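PDB 4BSX: TIR domain-containing adapter molecule 1 from Homo sapiens, which acts as an adaptor in Toll-like receptor signalling of innate immunity, inducing interferon-beta, and begins with a helical domain that resembles IFIT proteins. Local coordinates for residues Ser115-Thr127 with Glu138-Asp150. The protein carries 2 engineered substitutions. Numbering follows the deposited sequence.
Engineered in segment 115-127: M116 (natural residue Leu).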
loop_
_atom_site.group_PDB
_atom_site.type_symbol
_atom_site.label_atom_id
_atom_site.label_comp_id
_atom_site.label_asym_id
_atom_site.label_seq_id
_atom_site.Cartn_x
_atom_site.Cartn_y
_atom_site.Cartn_z
ATOM N N SER A 115 -11.605 4.296 10.380
ATOM C CA SER A 115 -10.780 4.694 11.489
ATOM C C SER A 115 -9.373 4.122 11.305
ATOM O O SER A 115 -8.411 4.668 11.838
ATOM C CB SER A 115 -11.382 4.201 12.809
ATOM O OG SER A 115 -11.095 2.840 13.028
HETATM N N MSE A 116 -9.247 3.021 10.561
HETATM C CA MSE A 116 -7.928 2.408 10.350
HETATM C C MSE A 116 -7.134 3.222 9.333
HETATM O O MSE A 116 -5.926 3.371 9.466
HETATM C CB MSE A 116 -8.018 0.942 9.905
HETATM C CG MSE A 116 -8.218 -0.113 11.031
HETATM SE SE MSE A 116 -6.990 0.048 12.596
HETATM C CE MSE A 116 -8.036 1.264 13.757
ATOM N N ARG A 117 -7.816 3.775 8.338
ATOM C CA ARG A 117 -7.173 4.723 7.441
ATOM C C ARG A 117 -6.640 5.937 8.189
ATOM O O ARG A 117 -5.581 6.452 7.846
ATOM C CB ARG A 117 -8.161 5.216 6.406
ATOM C CG ARG A 117 -7.585 6.294 5.486
ATOM C CD ARG A 117 -8.688 7.004 4.748
ATOM N NE ARG A 117 -9.613 7.567 5.714
ATOM C CZ ARG A 117 -10.918 7.695 5.527
ATOM N NH1 ARG A 117 -11.476 7.322 4.376
ATOM N NH2 ARG A 117 -11.660 8.204 6.506
ATOM N N ASP A 118 -7.409 6.414 9.170
ATOM C CA ASP A 118 -7.101 7.650 9.892
ATOM C C ASP A 118 -5.838 7.447 10.696
ATOM O O ASP A 118 -4.908 8.268 10.678
ATOM C CB ASP A 118 -8.245 8.003 10.859
ATOM C CG ASP A 118 -9.481 8.554 10.154
ATOM O OD1 ASP A 118 -9.425 8.853 8.939
ATOM O OD2 ASP A 118 -10.509 8.729 10.831
ATOM N N VAL A 119 -5.824 6.353 11.434
ATOM C CA VAL A 119 -4.666 5.980 12.232
ATOM C C VAL A 119 -3.428 5.892 11.336
ATOM O O VAL A 119 -2.377 6.418 11.694
ATOM C CB VAL A 119 -4.894 4.642 12.939
ATOM C CG1 VAL A 119 -3.601 4.126 13.575
ATOM C CG2 VAL A 119 -5.983 4.792 13.977
ATOM N N ALA A 120 -3.546 5.262 10.165
ATOM C CA ALA A 120 -2.416 5.188 9.210
ATOM C C ALA A 120 -1.901 6.578 8.707
ATOM O O ALA A 120 -0.681 6.814 8.668
ATOM C CB ALA A 120 -2.766 4.236 8.023
ATOM N N TYR A 121 -2.802 7.500 8.352
ATOM C CA TYR A 121 -2.357 8.831 7.959
ATOM C C TYR A 121 -1.620 9.524 9.135
ATOM O O TYR A 121 -0.592 10.153 8.954
ATOM C CB TYR A 121 -3.491 9.674 7.340
ATOM C CG TYR A 121 -3.545 9.466 5.812
ATOM C CD1 TYR A 121 -2.525 9.886 5.037
ATOM C CD2 TYR A 121 -4.566 8.763 5.190
ATOM C CE1 TYR A 121 -2.494 9.683 3.722
ATOM C CE2 TYR A 121 -4.544 8.554 3.830
ATOM C CZ TYR A 121 -3.490 9.024 3.105
ATOM O OH TYR A 121 -3.380 8.901 1.732
ATOM N N GLN A 122 -2.124 9.366 10.340
ATOM C CA GLN A 122 -1.486 9.956 11.483
ATOM C C GLN A 122 -0.066 9.438 11.630
ATOM O O GLN A 122 0.862 10.228 11.643
ATOM C CB GLN A 122 -2.292 9.647 12.743
ATOM C CG GLN A 122 -3.626 10.333 12.777
ATOM C CD GLN A 122 -4.375 10.020 14.039
ATOM O OE1 GLN A 122 -4.471 8.856 14.444
ATOM N NE2 GLN A 122 -4.887 11.054 14.692
ATOM N N GLU A 123 0.102 8.123 11.747
ATOM C CA GLU A 123 1.420 7.540 11.896
ATOM C C GLU A 123 2.336 8.022 10.793
ATOM O O GLU A 123 3.521 8.213 11.013
ATOM C CB GLU A 123 1.360 5.986 11.922
ATOM C CG GLU A 123 0.678 5.468 13.184
ATOM C CD GLU A 123 0.442 3.959 13.184
ATOM O OE1 GLU A 123 0.899 3.287 12.234
ATOM O OE2 GLU A 123 -0.200 3.442 14.137
ATOM N N ALA A 124 1.807 8.192 9.595
ATOM C CA ALA A 124 2.650 8.647 8.498
ATOM C C ALA A 124 3.085 10.056 8.817
ATOM O O ALA A 124 4.191 10.460 8.496
ATOM C CB ALA A 124 1.886 8.631 7.184
ATOM N N VAL A 125 2.175 10.822 9.413
ATOM C CA VAL A 125 2.422 12.250 9.609
ATOM C C VAL A 125 3.490 12.354 10.700
ATOM O O VAL A 125 4.475 13.066 10.541
ATOM C CB VAL A 125 1.121 13.018 9.953
ATOM C CG1 VAL A 125 1.428 14.371 10.548
ATOM C CG2 VAL A 125 0.261 13.183 8.723
ATOM N N ARG A 126 3.320 11.555 11.761
ATOM C CA ARG A 126 4.317 11.412 12.817
ATOM C C ARG A 126 5.661 11.005 12.262
ATOM O O ARG A 126 6.657 11.623 12.550
ATOM C CB ARG A 126 3.850 10.378 13.823
ATOM C CG ARG A 126 4.555 10.426 15.166
ATOM C CD ARG A 126 3.938 9.402 16.081
ATOM N NE ARG A 126 2.484 9.472 15.960
ATOM C CZ ARG A 126 1.663 8.455 16.166
ATOM N NH1 ARG A 126 2.154 7.279 16.525
ATOM N NH2 ARG A 126 0.352 8.621 16.013
ATOM N N THR A 127 5.696 9.973 11.447
ATOM C CA THR A 127 6.948 9.541 10.847
ATOM C C THR A 127 7.663 10.675 10.055
ATOM O O THR A 127 8.822 10.964 10.330
ATOM C CB THR A 127 6.705 8.316 9.980
ATOM O OG1 THR A 127 6.291 7.239 10.811
ATOM C CG2 THR A 127 7.958 7.905 9.269
ATOM N N GLU A 138 2.694 18.237 1.973
ATOM C CA GLU A 138 2.049 17.398 0.972
ATOM C C GLU A 138 1.215 16.295 1.581
ATOM O O GLU A 138 0.055 16.091 1.184
ATOM C CB GLU A 138 3.105 16.782 0.043
ATOM C CG GLU A 138 2.498 15.820 -0.952
ATOM C CD GLU A 138 3.497 15.382 -1.988
ATOM O OE1 GLU A 138 4.632 15.874 -1.927
ATOM O OE2 GLU A 138 3.143 14.568 -2.862
ATOM N N LEU A 139 1.823 15.581 2.532
ATOM C CA LEU A 139 1.194 14.434 3.172
ATOM C C LEU A 139 0.001 14.851 4.021
ATOM O O LEU A 139 -1.056 14.169 4.016
ATOM C CB LEU A 139 2.213 13.694 4.036
ATOM C CG LEU A 139 1.651 12.647 5.018
ATOM C CD1 LEU A 139 0.904 11.562 4.275
ATOM C CD2 LEU A 139 2.758 12.056 5.788
ATOM N N GLN A 140 0.185 15.963 4.741
ATOM C CA GLN A 140 -0.822 16.528 5.614
ATOM C C GLN A 140 -1.998 16.969 4.766
ATOM O O GLN A 140 -3.142 16.792 5.186
ATOM C CB GLN A 140 -0.278 17.748 6.365
ATOM C CG GLN A 140 0.651 17.463 7.554
ATOM C CD GLN A 140 1.337 18.767 8.057
ATOM O OE1 GLN A 140 1.502 19.727 7.297
ATOM N NE2 GLN A 140 1.732 18.794 9.318
ATOM N N ASP A 141 -1.725 17.559 3.595
ATOM C CA ASP A 141 -2.792 17.937 2.645
ATOM C C ASP A 141 -3.580 16.706 2.228
ATOM O O ASP A 141 -4.820 16.655 2.344
ATOM C CB ASP A 141 -2.217 18.620 1.403
ATOM C CG ASP A 141 -1.761 20.045 1.673
ATOM O OD1 ASP A 141 -2.270 20.636 2.665
ATOM O OD2 ASP A 141 -0.897 20.556 0.895
ATOM N N GLU A 142 -2.858 15.704 1.741
ATOM C CA GLU A 142 -3.459 14.394 1.432
ATOM C C GLU A 142 -4.205 13.779 2.622
ATOM O O GLU A 142 -5.294 13.261 2.504
ATOM C CB GLU A 142 -2.375 13.441 0.935
ATOM C CG GLU A 142 -2.833 12.019 0.782
ATOM C CD GLU A 142 -1.765 11.175 0.155
ATOM O OE1 GLU A 142 -0.957 11.790 -0.579
ATOM O OE2 GLU A 142 -1.738 9.925 0.420
ATOM N N ALA A 143 -3.639 13.848 3.796
ATOM C CA ALA A 143 -4.309 13.236 4.918
ATOM C C ALA A 143 -5.641 13.920 5.144
ATOM O O ALA A 143 -6.632 13.256 5.423
ATOM C CB ALA A 143 -3.432 13.300 6.188
ATOM N N ARG A 144 -5.660 15.252 5.057
ATOM C CA ARG A 144 -6.841 16.039 5.412
ATOM C C ARG A 144 -7.970 15.723 4.441
ATOM O O ARG A 144 -9.127 15.562 4.833
ATOM C CB ARG A 144 -6.525 17.533 5.389
ATOM C CG ARG A 144 -7.697 18.455 5.769
ATOM C CD ARG A 144 -7.296 19.947 5.719
ATOM N NE ARG A 144 -6.909 20.392 4.373
ATOM C CZ ARG A 144 -7.757 20.849 3.445
ATOM N NH1 ARG A 144 -9.064 20.927 3.690
ATOM N NH2 ARG A 144 -7.298 21.228 2.251
ATOM N N ASN A 145 -7.589 15.629 3.175
ATOM C CA ASN A 145 -8.500 15.351 2.080
ATOM C C ASN A 145 -9.071 13.938 2.098
ATOM O O ASN A 145 -10.237 13.740 1.768
ATOM C CB ASN A 145 -7.754 15.571 0.761
ATOM C CG ASN A 145 -8.619 15.343 -0.450
ATOM O OD1 ASN A 145 -8.715 14.225 -0.953
ATOM N ND2 ASN A 145 -9.240 16.422 -0.949
ATOM N N ARG A 146 -8.252 12.946 2.454
ATOM C CA ARG A 146 -8.723 11.550 2.410
ATOM C C ARG A 146 -9.386 11.186 3.714
ATOM O O ARG A 146 -10.212 10.292 3.747
ATOM C CB ARG A 146 -7.608 10.534 2.126
ATOM C CG ARG A 146 -6.763 10.809 0.851
ATOM C CD ARG A 146 -7.290 10.155 -0.417
ATOM N NE ARG A 146 -6.332 10.236 -1.527
ATOM C CZ ARG A 146 -5.282 9.419 -1.705
ATOM N NH1 ARG A 146 -4.995 8.423 -0.842
ATOM N NH2 ARG A 146 -4.484 9.606 -2.759
ATOM N N CYS A 147 -9.057 11.871 4.797
ATOM C CA CYS A 147 -9.608 11.447 6.079
ATOM C C CYS A 147 -10.871 12.197 6.448
ATOM O O CYS A 147 -11.575 11.793 7.380
ATOM C CB CYS A 147 -8.564 11.550 7.185
ATOM S SG CYS A 147 -7.327 10.252 7.080
ATOM N N GLY A 148 -11.154 13.268 5.697
ATOM C CA GLY A 148 -12.387 14.042 5.829
ATOM C C GLY A 148 -12.311 15.151 6.877
ATOM O O GLY A 148 -13.306 15.846 7.144
ATOM N N TRP A 149 -11.123 15.315 7.466
ATOM C CA TRP A 149 -10.927 16.227 8.590
ATOM C C TRP A 149 -9.442 16.399 8.892
ATOM O O TRP A 149 -8.618 15.620 8.414
ATOM C CB TRP A 149 -11.666 15.702 9.833
ATOM C CG TRP A 149 -11.258 14.303 10.283
ATOM C CD1 TRP A 149 -11.621 13.115 9.704
ATOM C CD2 TRP A 149 -10.440 13.962 11.415
ATOM N NE1 TRP A 149 -11.071 12.054 10.398
ATOM C CE2 TRP A 149 -10.341 12.548 11.449
ATOM C CE3 TRP A 149 -9.781 14.710 12.398
ATOM C CZ2 TRP A 149 -9.618 11.883 12.421
ATOM C CZ3 TRP A 149 -9.055 14.038 13.365
ATOM C CH2 TRP A 149 -8.981 12.642 13.368
ATOM N N ASP A 150 -9.109 17.416 9.685
ATOM C CA ASP A 150 -7.725 17.660 10.087
ATOM C C ASP A 150 -7.057 16.402 10.638
ATOM O O ASP A 150 -7.316 16.001 11.777
ATOM C CB ASP A 150 -7.682 18.747 11.154
ATOM C CG ASP A 150 -7.576 20.133 10.573
ATOM O OD1 ASP A 150 -6.429 20.591 10.371
ATOM O OD2 ASP A 150 -8.633 20.766 10.346
#
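R117 leaves its helix with CG opposite the backbone N (chi1 176°) and bends at chi3 (57°), which lays its guanidinium against the end of helix 136-147. The carbonyl O of R146 sits over the centre of one guanidinium face, 3.2 Å from R117 CZ, so no N-H points at it. D118 OD1 lies in plane at the guanidinium edge and takes weak hydrogen bonds from R117 NE and NH2 (3.5 and 3.4 Å), part of a salt bridge. D118 OD2 takes a weak hydrogen bond from W149 NE1 (3.4 Å), at the edge of the indole. With R117 replaced by an alanine, the D118 carboxylate would probably lose its paired charge and the R146 carbonyl its cover.

Y121 is a knob among E142, A143, R146 and C147. A143 CA lies over one face of the Y121 ring, 4.1 Å from its centroid, a CH-pi contact, and C147 SG approaches obliquely. Y121 OH donates to E142 OE2 at 2.3 Å, a doubtful length. Further along, L139 CG packs 4.0 Å from V125 CG2.

Segments 115-127 and 138-147 run antiparallel (axes at 167°), consistent with the TPR-like domain. E142 joins helix 96-108 by a salt bridge from OE1 to R101 and a hydrogen bond from W97 NE1 to OE2. The E142 carboxylate probably stays ionised, and Y121 probably adds the third helix.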